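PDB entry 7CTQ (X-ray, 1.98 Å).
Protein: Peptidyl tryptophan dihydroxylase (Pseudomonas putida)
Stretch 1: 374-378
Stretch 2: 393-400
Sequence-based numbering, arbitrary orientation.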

# COMPACT_ATOMS: atom_id res chain seq x y z
N ALA A 374 -2.66 16.76 20.87
CA ALA A 374 -2.17 18.12 21.02
C ALA A 374 -3.00 19.02 20.14
O ALA A 374 -3.65 18.57 19.19
CB ALA A 374 -0.68 18.24 20.66
N GLU A 375 -3.00 20.31 20.48
CA GLU A 375 -3.57 21.31 19.59
C GLU A 375 -2.71 21.38 18.34
O GLU A 375 -1.50 21.61 18.41
CB GLU A 375 -3.64 22.67 20.28
CG GLU A 375 -4.75 22.76 21.33
CD GLU A 375 -5.26 24.18 21.54
OE1 GLU A 375 -6.30 24.34 22.21
OE2 GLU A 375 -4.63 25.13 21.02
N VAL A 376 -3.32 21.13 17.18
CA VAL A 376 -2.63 21.21 15.90
C VAL A 376 -3.43 22.17 15.04
O VAL A 376 -4.52 22.60 15.40
CB VAL A 376 -2.50 19.83 15.22
CG1 VAL A 376 -1.78 18.84 16.15
CG2 VAL A 376 -3.87 19.30 14.85
N VAL A 377 -2.86 22.51 13.89
CA VAL A 377 -3.52 23.42 12.96
C VAL A 377 -4.02 22.61 11.77
O VAL A 377 -3.22 21.99 11.06
CB VAL A 377 -2.58 24.55 12.51
CG1 VAL A 377 -3.31 25.45 11.52
CG2 VAL A 377 -2.09 25.33 13.74
N VAL A 378 -5.35 22.58 11.58
CA VAL A 378 -5.98 21.81 10.51
C VAL A 378 -6.17 22.74 9.32
O VAL A 378 -6.71 23.85 9.46
CB VAL A 378 -7.33 21.23 10.97
CG1 VAL A 378 -8.10 20.58 9.79
CG2 VAL A 378 -7.11 20.21 12.10
N GLU A 393 5.66 24.79 17.76
CA GLU A 393 4.24 24.49 17.68
C GLU A 393 3.50 25.63 17.00
O GLU A 393 3.73 26.80 17.30
CB GLU A 393 3.65 24.25 19.07
CG GLU A 393 4.37 23.20 19.89
CD GLU A 393 3.57 22.81 21.13
OE1 GLU A 393 3.04 21.68 21.14
OE2 GLU A 393 3.47 23.63 22.07
N LEU A 394 2.59 25.28 16.09
CA LEU A 394 1.88 26.27 15.29
C LEU A 394 0.56 26.73 15.89
O LEU A 394 0.13 27.85 15.62
CB LEU A 394 1.62 25.71 13.89
CG LEU A 394 2.85 25.28 13.11
CD1 LEU A 394 2.39 24.58 11.84
CD2 LEU A 394 3.73 26.48 12.79
N ALA A 395 -0.12 25.89 16.67
CA ALA A 395 -1.42 26.28 17.19
C ALA A 395 -1.39 27.57 18.00
O ALA A 395 -2.32 28.39 17.84
CB ALA A 395 -2.03 25.14 18.02
N PRO A 396 -0.40 27.83 18.87
CA PRO A 396 -0.40 29.12 19.59
C PRO A 396 -0.31 30.32 18.65
O PRO A 396 -1.07 31.29 18.80
CB PRO A 396 0.84 29.02 20.49
CG PRO A 396 1.06 27.56 20.66
CD PRO A 396 0.70 26.95 19.33
N ALA A 397 0.60 30.26 17.67
CA ALA A 397 0.70 31.33 16.69
C ALA A 397 -0.63 31.54 15.95
O ALA A 397 -1.09 32.67 15.80
CB ALA A 397 1.83 31.03 15.71
N VAL A 398 -1.25 30.44 15.49
CA VAL A 398 -2.47 30.58 14.69
C VAL A 398 -3.62 31.08 15.55
O VAL A 398 -4.46 31.86 15.10
CB VAL A 398 -2.80 29.25 13.98
CG1 VAL A 398 -4.17 29.33 13.33
CG2 VAL A 398 -1.73 28.91 12.95
N ARG A 399 -3.70 30.61 16.80
CA ARG A 399 -4.66 31.19 17.74
C ARG A 399 -4.47 32.70 17.83
O ARG A 399 -5.43 33.47 17.67
CB ARG A 399 -4.51 30.54 19.12
CG ARG A 399 -5.35 29.28 19.33
CD ARG A 399 -5.14 28.76 20.75
NE ARG A 399 -6.08 27.70 21.12
CZ ARG A 399 -7.34 27.90 21.49
NH1 ARG A 399 -7.85 29.13 21.52
NH2 ARG A 399 -8.10 26.86 21.82
N GLU A 400 -3.23 33.15 18.05
CA GLU A 400 -3.00 34.59 18.16
C GLU A 400 -3.32 35.30 16.85
O GLU A 400 -3.97 36.35 16.86
CB GLU A 400 -1.55 34.87 18.59
CG GLU A 400 -1.26 34.50 20.04
CD GLU A 400 0.09 35.03 20.53
OE1 GLU A 400 0.96 35.34 19.68
OE2 GLU A 400 0.27 35.14 21.76
O HOH W 1 0.16 23.18 16.84
O HOH W 2 0.14 22.60 20.55

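Strand 374-378 packs against the helix that runs through residues 395-400 and continues beyond, the two axes approaching to 8.0 Å with their N-to-C directions 61° apart. The backbones come nearest at V376 and A395, whose CA atoms lie 5.4 Å apart; so close an approach goes with the small methyl side chain of A395, which points toward the strand. Within the helix, V398 N donates to L394 O (2.9 Å) and R399 N to A395 O (2.8 Å), bonds that hold V398 and R399 one turn beyond L394 and A395.

Apolar packing centres on V377. Alternation along the strand turns E375 and V377 toward the helix and V376 away from it. The V377 side chain, chi1 t, places CG2 3.7 Å from L394 CB, 3.7 Å from V398 CG2 and 4.3 Å from A395 CB, so a single methyl meets three residues, L394, A395 and V398. A395 CB also lies 3.7 Å from E375 CB and 3.6 Å from E375 O, packing against the strand backbone as well as its side chains.

Charge pairing lies at the more exposed margin. The CA-to-CB bond of R399 points sideways, but its side chain, t at chi2 and chi3, brings the guanidinium to the E375 carboxylate. The two groups meet in a two-pronged salt bridge: R399 NE donates to E375 OE2 (3.0 Å, 165°) and R399 NH2 to E375 OE1 (3.1 Å, 156°). OE2 sits at the guanidinium edge, near its plane, where the N-H bonds point.

Two waters bridge the stretches, one of them from backbone to backbone. Water 1 donates to E375 O (2.8 Å) and accepts from A395 N (2.7 Å). Water 2 also donates to E375 O (2.9 Å) and, weakly, to E393 OE1 (3.1 Å), so one carbonyl oxygen serves both bridges.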